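Local atomic coordinates of N-isopropylammelide isopropylaminohydrolase (Burkholderia multivorans ATCC 17616, PDB entry 6NBO), a protein that is a zinc-binding member of the amidohydrolase family, built on a TIM barrel. Residues R122-V127 / E153-A158; G273-T278 / G296-G301; L68-W73 / H126-T131. One frame throughout, in Å; residues are numbered along the deposited sequence.

In the fold
The three contacts sample a TIM barrel around its zinc sites. Interaction 1 pairs the second and third barrel strands, and interaction 2 pairs the seventh and eighth, with centres about 16 Å apart. Interaction 3 ties the loop after the first strand to the end of the second, its centre about 11 Å from that of interaction 1 and about 23 Å from that of interaction 2. Interactions 1 and 3 share His126 and Val127 and are joined by a probable hydrogen bond, Thr125 OG1 to Leu68 N (2.9 Å). His65, His67, His218 and Asp304 form one zinc site, His250 and Asp304 another; the His126 and Val277 side chains lie about 5 Å and 7 Å from bound zinc.

Interaction 1 of 3, residues R122-V127 / E153-A158; sequences RIRTHV and EIQIVA
Arg124 and Gln155 meet on the inner wall of a TIM barrel, where strand 120-128 runs parallel to strand 153-159 and helix 136-147 makes the beta-alpha-beta crossover between them. The guanidinium takes the amide oxygen side-on: NE of Arg124 reaches OE1 of Gln155 at 2.8 Å and NH2 of Arg124 reaches the same OE1 at 2.9 Å, with that oxygen almost exactly in the guanidinium plane. A bend at chi3 (-72°) turns the arginine head toward the amide. The remaining nitrogens look elsewhere, NH1 to Asp216 and Thr247, and NE2 of Gln155 to the carbonyl of Cys352.

Backbone groups alternate between two neighbours. Ile123, Thr125 and Val127 turn their backbone groups to strand 153-159, as in the bonds Ile123 N to Glu153 O and Gln155 N to Ile123 O, while Arg122, Arg124 and His126 bond to strand 56-66 on the other edge. In the partner strand Ile156 N donates to Asp183 and Ile154 O accepts from Arg145. Where strand 153-159 begins, NH1 of Arg122 forms a salt bridge with OE1 of Glu153 (3.1 Å) in one of two deposited conformers, so its detail is doubtful; Arg122 also donates to Asp355 O, and Glu153 pairs with Arg364.

On the outward face, Thr125 places CG2 in the crowded position between N and C (chi1 -176° for OG1), against CG2 of Ile154. OG1 is left to donate to the carbonyl of His126 and accept from Leu68 N. Beyond it, CG2 of Val127 touches CG2 of Ile156 at 3.8 Å, under helix 136-147.

Back inside, beside zinc ligands His65 and His218, Val157 lies over one face of the His126 ring in a CH-pi contact, its CB 3.9 Å from the ring centroid and offset toward the rim.

Interaction 2 of 3, residues G273-T278 / G296-G301; sequences GVAVVT and GVTVIG
Val276 and Ile300 carry the central backbone bond of this pair: the amide N of Ile300 donates to the carbonyl O of Val276 at 2.7 Å. Two more bonds flank it, from Val276 N to Thr298 O and from Thr278 N to Ile300 O. Two of these carbonyls also take a CA-H...O contact, Val277 CA lying 3.2 Å from Ile300 O and Val299 CA close to Val276 O.

Where the strands have yet to come together, water replaces direct pairing. One molecule accepts from the N of Thr298 at 2.9 Å and gives a weak bond to the O of Val274, bridging the two segments one step before the first amide-carbonyl bond.

These are the seventh and eighth strands of the TIM barrel, parallel and linked through helix 289-295. Each segment begins at a glycine that ends a helix in a Schellman motif, Gly273 after helix 259-272 and Gly296 after helix 289-295. At Gly296 the backbone angles (phi 87°) leave no room for a beta carbon beside the carbonyl O of the residue before. On its far edge strand 299-301 meets the first barrel strand, through a backbone bond between Gly301 and Gly64.

Apolar contacts divide by face. Toward the barrel interior, CG2 of Val277 presses on CB of Ile300 at 3.7 Å, and the Ile300 chain reaches back so that CD1 touches CB of Ala275 at 3.6 Å. On the outer face, where Cys292 of helix 289-295 packs, Val276 and Val299 lie side by side pointing the same way, though Val276 has a second deposited conformer. Thr278 joins them, its methyl CG2 against CG1 of Val299 at 3.8 Å.

Interaction 3 of 3, residues L68-W73 / H126-T131; sequences LDKTHW and HVDVDT
The carboxylates of Asp69 and Asp128 stand at 89° to one another, close enough that their like charges probably repel, with OD2 of Asp69 3.9 Å from OD1 of Asp128. Onto the Asp69 group comes the backbone N of Asp128, which donates a nearly straight bond to OD2 of Asp69 at 2.9 Å, from above the carboxylate plane (46° out). Asp128 receives Lys70 instead: NZ of Lys70 sits 2.8 Å from OD2 of Asp128, using the syn lone pair of that oxygen, and makes a weaker bond to OD1.

The loop 68-73, following strand 56-66, at whose end lie the zinc ligands His65 and His67, is thereby fastened to the C-terminal end of the second strand, at the mouth of the TIM barrel. A water donates to both acids, 2.8 Å from OD1 of Asp69 and 2.7 Å from OD1 of Asp128. Asp69 reaches over with CG between the backbone N and carbonyl carbon (chi1 60°), while CG1 of Val127 lies against it.

Cations probably ease the repulsion between the acids. Arg97 forms salt bridges with both, and Lys70 NZ also makes a salt bridge to Glu93 and a hydrogen bond to Gln161.

Interaction 1 of 3, residues R122-V127 / E153-A158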
loop_
_atom_site.group_PDB
_atom_site.type_symbol
_atom_site.label_atom_id
_atom_site.label_comp_id
_atom_site.label_asym_id
_atom_site.label_seq_id
_atom_site.Cartn_x
_atom_site.Cartn_y
_atom_site.Cartn_z
ATOM N N ARG A 122 -0.351 8.346 0.992
ATOM C CA ARG A 122 -1.425 7.390 1.206
ATOM C C ARG A 122 -0.800 6.039 1.515
ATOM O O ARG A 122 0.061 5.570 0.765
ATOM C CB ARG A 122 -2.316 7.308 -0.030
ATOM C CG ARG A 122 -2.882 8.679 -0.423
ATOM C CD ARG A 122 -4.070 8.559 -1.272
ATOM N NE ARG A 122 -4.360 9.778 -2.024
ATOM C CZ ARG A 122 -5.593 10.212 -2.240
ATOM N NH1 ARG A 122 -6.612 9.549 -1.712
ATOM N NH2 ARG A 122 -5.815 11.298 -2.969
ATOM N N ILE A 123 -1.228 5.415 2.612
ATOM C CA ILE A 123 -0.636 4.160 3.078
ATOM C C ILE A 123 -1.745 3.197 3.472
ATOM O O ILE A 123 -2.633 3.560 4.249
ATOM C CB ILE A 123 0.297 4.376 4.283
ATOM C CG1 ILE A 123 1.389 5.416 3.976
ATOM C CG2 ILE A 123 0.855 3.019 4.761
ATOM C CD1 ILE A 123 2.361 5.660 5.171
ATOM N N ARG A 124 -1.686 1.969 2.958
ATOM C CA ARG A 124 -2.456 0.859 3.512
ATOM C C ARG A 124 -1.529 0.007 4.367
ATOM O O ARG A 124 -0.553 -0.563 3.862
ATOM C CB ARG A 124 -3.099 -0.007 2.421
ATOM C CG ARG A 124 -3.817 -1.245 3.014
ATOM C CD ARG A 124 -4.578 -2.057 1.948
ATOM N NE ARG A 124 -5.766 -1.351 1.487
ATOM C CZ ARG A 124 -6.692 -1.878 0.699
ATOM N NH1 ARG A 124 -6.585 -3.142 0.297
ATOM N NH2 ARG A 124 -7.732 -1.138 0.321
ATOM N N THR A 125 -1.825 -0.080 5.655
ATOM C CA THR A 125 -1.008 -0.873 6.556
ATOM C C THR A 125 -1.854 -1.961 7.187
ATOM O O THR A 125 -3.018 -1.748 7.542
ATOM C CB THR A 125 -0.350 -0.037 7.666
ATOM O OG1 THR A 125 0.513 -0.885 8.443
ATOM C CG2 THR A 125 -1.401 0.594 8.593
ATOM N N HIS A 126 -1.267 -3.134 7.288
ATOM C CA HIS A 126 -1.803 -4.174 8.138
ATOM C C HIS A 126 -1.290 -3.934 9.549
ATOM O O HIS A 126 -0.225 -3.347 9.744
ATOM C CB HIS A 126 -1.389 -5.542 7.594
ATOM C CG HIS A 126 -1.880 -5.776 6.192
ATOM N ND1 HIS A 126 -2.852 -6.701 5.885
ATOM C CD2 HIS A 126 -1.561 -5.167 5.023
ATOM C CE1 HIS A 126 -3.113 -6.658 4.589
ATOM N NE2 HIS A 126 -2.340 -5.736 4.040
ATOM N N VAL A 127 -2.093 -4.317 10.535
ATOM C CA VAL A 127 -1.722 -4.176 11.940
ATOM C C VAL A 127 -2.092 -5.475 12.632
ATOM O O VAL A 127 -3.211 -5.965 12.464
ATOM C CB VAL A 127 -2.433 -2.988 12.616
ATOM C CG1 VAL A 127 -2.058 -2.926 14.095
ATOM C CG2 VAL A 127 -2.081 -1.678 11.912
ATOM N N GLU A 153 -2.913 9.855 4.543
ATOM C CA GLU A 153 -4.122 9.065 4.701
ATOM C C GLU A 153 -3.735 7.600 4.878
ATOM O O GLU A 153 -2.970 7.044 4.080
ATOM C CB GLU A 153 -5.041 9.230 3.495
ATOM C CG GLU A 153 -6.293 8.400 3.612
ATOM C CD GLU A 153 -7.152 8.452 2.363
ATOM O OE1 GLU A 153 -6.768 9.123 1.378
ATOM O OE2 GLU A 153 -8.217 7.813 2.374
ATOM N N ILE A 154 -4.255 6.971 5.923
ATOM C CA ILE A 154 -3.806 5.636 6.294
ATOM C C ILE A 154 -5.029 4.735 6.395
ATOM O O ILE A 154 -5.926 5.001 7.201
ATOM C CB ILE A 154 -3.010 5.637 7.615
ATOM C CG1 ILE A 154 -1.785 6.557 7.507
ATOM C CG2 ILE A 154 -2.559 4.203 7.962
ATOM C CD1 ILE A 154 -0.936 6.622 8.815
ATOM N N GLN A 155 -5.071 3.691 5.559
ATOM C CA GLN A 155 -6.026 2.599 5.702
ATOM C C GLN A 155 -5.413 1.533 6.598
ATOM O O GLN A 155 -4.239 1.191 6.448
ATOM C CB GLN A 155 -6.381 1.988 4.339
ATOM C CG GLN A 155 -7.125 2.933 3.396
ATOM C CD GLN A 155 -7.330 2.324 2.015
ATOM O OE1 GLN A 155 -6.772 1.273 1.690
ATOM N NE2 GLN A 155 -8.129 2.987 1.199
ATOM N N ILE A 156 -6.203 1.002 7.528
ATOM C CA ILE A 156 -5.715 0.003 8.482
ATOM C C ILE A 156 -6.448 -1.318 8.250
ATOM O O ILE A 156 -7.685 -1.358 8.295
ATOM C CB ILE A 156 -5.905 0.475 9.934
ATOM C CG1 ILE A 156 -4.983 1.674 10.233
ATOM C CG2 ILE A 156 -5.642 -0.684 10.895
ATOM C CD1 ILE A 156 -5.326 2.401 11.541
ATOM N N VAL A 157 -5.686 -2.393 8.035
ATOM C CA VAL A 157 -6.215 -3.747 7.915
ATOM C C VAL A 157 -5.966 -4.474 9.234
ATOM O O VAL A 157 -4.813 -4.629 9.650
ATOM C CB VAL A 157 -5.549 -4.517 6.762
ATOM C CG1 VAL A 157 -6.263 -5.861 6.559
ATOM C CG2 VAL A 157 -5.552 -3.699 5.479
ATOM N N ALA A 158 -7.032 -4.951 9.877
ATOM C CA ALA A 158 -6.903 -5.715 11.123
ATOM C C ALA A 158 -6.448 -7.130 10.784
ATOM O O ALA A 158 -7.233 -7.923 10.252
ATOM C CB ALA A 158 -8.235 -5.729 11.871
#

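Interaction 2 of 3, residues G273-T278 / G296-G301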
loop_
_atom_site.group_PDB
_atom_site.type_symbol
_atom_site.label_atom_id
_atom_site.label_comp_id
_atom_site.label_asym_id
_atom_site.label_seq_id
_atom_site.Cartn_x
_atom_site.Cartn_y
_atom_site.Cartn_z
ATOM N N GLY A 273 -13.621 -6.994 -9.467
ATOM C CA GLY A 273 -12.887 -5.860 -8.960
ATOM C C GLY A 273 -11.911 -6.209 -7.862
ATOM O O GLY A 273 -11.651 -5.377 -6.991
ATOM N N VAL A 274 -11.364 -7.421 -7.877
ATOM C CA VAL A 274 -10.372 -7.842 -6.891
ATOM C C VAL A 274 -8.983 -7.472 -7.397
ATOM O O VAL A 274 -8.563 -7.932 -8.462
ATOM C CB VAL A 274 -10.468 -9.350 -6.624
ATOM C CG1 VAL A 274 -9.313 -9.797 -5.732
ATOM C CG2 VAL A 274 -11.820 -9.693 -6.015
ATOM N N ALA A 275 -8.266 -6.646 -6.632
ATOM C CA ALA A 275 -6.901 -6.261 -6.950
ATOM C C ALA A 275 -5.913 -7.225 -6.301
ATOM O O ALA A 275 -6.253 -7.967 -5.375
ATOM C CB ALA A 275 -6.613 -4.830 -6.466
ATOM N N VAL A 276 -4.682 -7.220 -6.813
ATOM C CA VAL A 276 -3.620 -8.028 -6.238
ATOM C C VAL A 276 -2.500 -7.101 -5.776
ATOM O O VAL A 276 -2.174 -6.107 -6.427
ATOM C CB VAL A 276 -3.124 -9.115 -7.228
ATOM C CG1 VAL A 276 -2.400 -8.512 -8.442
ATOM C CG2 VAL A 276 -2.253 -10.144 -6.508
ATOM N N VAL A 277 -1.938 -7.422 -4.607
ATOM C CA VAL A 277 -0.779 -6.712 -4.083
ATOM C C VAL A 277 0.456 -7.549 -4.370
ATOM O O VAL A 277 0.499 -8.740 -4.035
ATOM C CB VAL A 277 -0.906 -6.451 -2.574
ATOM C CG1 VAL A 277 0.412 -5.905 -2.042
ATOM C CG2 VAL A 277 -2.065 -5.523 -2.289
ATOM N N THR A 278 1.469 -6.940 -4.975
ATOM C CA THR A 278 2.759 -7.605 -5.096
ATOM C C THR A 278 3.820 -6.731 -4.448
ATOM O O THR A 278 3.801 -5.507 -4.587
ATOM C CB THR A 278 3.124 -7.930 -6.555
ATOM O OG1 THR A 278 4.326 -8.711 -6.573
ATOM C CG2 THR A 278 3.317 -6.663 -7.413
ATOM N N GLY A 296 -6.973 -7.502 -16.903
ATOM C CA GLY A 296 -7.812 -6.485 -16.310
ATOM C C GLY A 296 -7.779 -6.447 -14.800
ATOM O O GLY A 296 -8.702 -5.898 -14.189
ATOM N N VAL A 297 -6.748 -7.012 -14.179
ATOM C CA VAL A 297 -6.614 -7.048 -12.726
ATOM C C VAL A 297 -5.709 -5.899 -12.302
ATOM O O VAL A 297 -4.584 -5.772 -12.791
ATOM C CB VAL A 297 -6.058 -8.399 -12.246
ATOM C CG1 VAL A 297 -5.813 -8.365 -10.725
ATOM C CG2 VAL A 297 -7.017 -9.521 -12.588
ATOM N N THR A 298 -6.195 -5.061 -11.395
ATOM C CA THR A 298 -5.376 -3.975 -10.868
ATOM C C THR A 298 -4.264 -4.508 -9.974
ATOM O O THR A 298 -4.493 -5.372 -9.122
ATOM C CB THR A 298 -6.245 -3.012 -10.075
ATOM O OG1 THR A 298 -7.245 -2.478 -10.942
ATOM C CG2 THR A 298 -5.400 -1.867 -9.490
ATOM N N VAL A 299 -3.055 -3.974 -10.149
ATOM C CA VAL A 299 -1.890 -4.386 -9.369
ATOM C C VAL A 299 -1.500 -3.256 -8.421
ATOM O O VAL A 299 -1.290 -2.114 -8.852
ATOM C CB VAL A 299 -0.705 -4.783 -10.264
ATOM C CG1 VAL A 299 0.491 -5.196 -9.397
ATOM C CG2 VAL A 299 -1.100 -5.948 -11.172
ATOM N N ILE A 300 -1.396 -3.591 -7.134
ATOM C CA ILE A 300 -0.993 -2.684 -6.059
ATOM C C ILE A 300 0.427 -3.044 -5.638
ATOM O O ILE A 300 0.707 -4.208 -5.332
ATOM C CB ILE A 300 -1.950 -2.810 -4.855
ATOM C CG1 ILE A 300 -3.411 -2.565 -5.268
ATOM C CG2 ILE A 300 -1.518 -1.857 -3.725
ATOM C CD1 ILE A 300 -4.417 -3.047 -4.226
ATOM N N GLY A 301 1.318 -2.061 -5.602
ATOM C CA GLY A 301 2.665 -2.299 -5.107
ATOM C C GLY A 301 2.765 -2.048 -3.608
ATOM O O GLY A 301 2.047 -1.225 -3.051
HETATM O O HOH W 1 -8.758 -5.791 -10.218
#

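Interaction 3 of 3, residues L68-W73 / H126-T131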
loop_
_atom_site.group_PDB
_atom_site.type_symbol
_atom_site.label_atom_id
_atom_site.label_comp_id
_atom_site.label_asym_id
_atom_site.label_seq_id
_atom_site.Cartn_x
_atom_site.Cartn_y
_atom_site.Cartn_z
ATOM N N LEU A 68 3.139 -1.170 9.524
ATOM C CA LEU A 68 3.730 -0.058 10.268
ATOM C C LEU A 68 3.914 -0.404 11.737
ATOM O O LEU A 68 4.785 0.171 12.405
ATOM C CB LEU A 68 2.868 1.207 10.161
ATOM C CG LEU A 68 2.688 1.924 8.818
ATOM C CD1 LEU A 68 1.728 3.093 8.965
ATOM C CD2 LEU A 68 4.017 2.376 8.245
ATOM N N ASP A 69 3.092 -1.314 12.264
ATOM C CA ASP A 69 3.197 -1.652 13.677
ATOM C C ASP A 69 4.470 -2.436 13.980
ATOM O O ASP A 69 4.957 -2.393 15.113
ATOM C CB ASP A 69 1.956 -2.434 14.137
ATOM C CG ASP A 69 1.744 -3.749 13.366
ATOM O OD1 ASP A 69 1.989 -3.788 12.135
ATOM O OD2 ASP A 69 1.310 -4.738 14.001
ATOM N N LYS A 70 5.020 -3.150 12.994
ATOM C CA LYS A 70 6.128 -4.076 13.229
ATOM C C LYS A 70 7.500 -3.435 13.078
ATOM O O LYS A 70 8.494 -4.024 13.525
ATOM C CB LYS A 70 6.086 -5.252 12.242
ATOM C CG LYS A 70 4.895 -6.206 12.281
ATOM C CD LYS A 70 5.076 -7.215 11.134
ATOM C CE LYS A 70 3.848 -8.083 10.875
ATOM N NZ LYS A 70 3.628 -9.122 11.922
ATOM N N THR A 71 7.577 -2.282 12.415
ATOM C CA THR A 71 8.850 -1.737 11.956
ATOM C C THR A 71 9.733 -1.326 13.121
ATOM O O THR A 71 9.253 -0.898 14.176
ATOM C CB THR A 71 8.628 -0.522 11.046
ATOM O OG1 THR A 71 9.886 -0.099 10.507
ATOM C CG2 THR A 71 7.995 0.639 11.813
ATOM N N HIS A 72 11.045 -1.475 12.920
ATOM C CA HIS A 72 12.047 -0.921 13.824
ATOM C C HIS A 72 12.652 0.367 13.277
ATOM O O HIS A 72 13.746 0.767 13.702
ATOM C CB HIS A 72 13.140 -1.951 14.106
ATOM C CG HIS A 72 12.662 -3.130 14.895
ATOM N ND1 HIS A 72 13.473 -3.818 15.772
ATOM C CD2 HIS A 72 11.452 -3.740 14.944
ATOM C CE1 HIS A 72 12.787 -4.804 16.323
ATOM N NE2 HIS A 72 11.558 -4.781 15.837
ATOM N N TRP A 73 11.973 1.007 12.332
ATOM C CA TRP A 73 12.432 2.289 11.809
ATOM C C TRP A 73 12.687 3.257 12.956
ATOM O O TRP A 73 11.872 3.375 13.872
ATOM C CB TRP A 73 11.396 2.868 10.848
ATOM C CG TRP A 73 11.980 3.943 9.974
ATOM C CD1 TRP A 73 11.960 5.295 10.194
ATOM C CD2 TRP A 73 12.707 3.744 8.755
ATOM N NE1 TRP A 73 12.626 5.948 9.174
ATOM C CE2 TRP A 73 13.091 5.018 8.281
ATOM C CE3 TRP A 73 13.067 2.609 8.016
ATOM C CZ2 TRP A 73 13.819 5.189 7.102
ATOM C CZ3 TRP A 73 13.794 2.782 6.844
ATOM C CH2 TRP A 73 14.157 4.059 6.401
ATOM N N HIS A 126 -1.267 -3.134 7.288
ATOM C CA HIS A 126 -1.803 -4.174 8.138
ATOM C C HIS A 126 -1.290 -3.934 9.549
ATOM O O HIS A 126 -0.225 -3.347 9.744
ATOM C CB HIS A 126 -1.389 -5.542 7.594
ATOM C CG HIS A 126 -1.880 -5.776 6.192
ATOM N ND1 HIS A 126 -2.852 -6.701 5.885
ATOM C CD2 HIS A 126 -1.561 -5.167 5.023
ATOM C CE1 HIS A 126 -3.113 -6.658 4.589
ATOM N NE2 HIS A 126 -2.340 -5.736 4.040
ATOM N N VAL A 127 -2.093 -4.317 10.535
ATOM C CA VAL A 127 -1.722 -4.176 11.940
ATOM C C VAL A 127 -2.092 -5.475 12.632
ATOM O O VAL A 127 -3.211 -5.965 12.464
ATOM C CB VAL A 127 -2.433 -2.988 12.616
ATOM C CG1 VAL A 127 -2.058 -2.926 14.095
ATOM C CG2 VAL A 127 -2.081 -1.678 11.912
ATOM N N ASP A 128 -1.167 -6.035 13.403
ATOM C CA ASP A 128 -1.432 -7.324 14.035
ATOM C C ASP A 128 -2.534 -7.169 15.073
ATOM O O ASP A 128 -2.477 -6.279 15.923
ATOM C CB ASP A 128 -0.169 -7.871 14.689
ATOM C CG ASP A 128 0.894 -8.265 13.675
ATOM O OD1 ASP A 128 0.627 -8.237 12.460
ATOM O OD2 ASP A 128 2.009 -8.608 14.101
ATOM N N VAL A 129 -3.548 -8.024 14.992
ATOM C CA VAL A 129 -4.637 -8.060 15.962
ATOM C C VAL A 129 -4.769 -9.518 16.382
ATOM O O VAL A 129 -5.104 -10.371 15.556
ATOM C CB VAL A 129 -5.957 -7.526 15.381
ATOM C CG1 VAL A 129 -7.128 -7.740 16.360
ATOM C CG2 VAL A 129 -5.832 -6.050 15.019
ATOM N N ASP A 130 -4.474 -9.816 17.646
ATOM C CA ASP A 130 -4.415 -11.205 18.091
ATOM C C ASP A 130 -4.597 -11.244 19.604
ATOM O O ASP A 130 -4.574 -10.213 20.272
ATOM C CB ASP A 130 -3.087 -11.853 17.697
ATOM C CG ASP A 130 -1.881 -11.056 18.194
ATOM O OD1 ASP A 130 -1.808 -10.771 19.412
ATOM O OD2 ASP A 130 -1.004 -10.721 17.366
ATOM N N THR A 131 -4.741 -12.456 20.142
ATOM C CA THR A 131 -4.971 -12.609 21.574
ATOM C C THR A 131 -3.684 -12.598 22.403
ATOM O O THR A 131 -3.751 -12.837 23.612
ATOM C CB THR A 131 -5.766 -13.885 21.845
ATOM O OG1 THR A 131 -5.086 -15.017 21.281
ATOM C CG2 THR A 131 -7.162 -13.758 21.224
HETATM O O HOH W 2 1.076 -6.130 10.870
#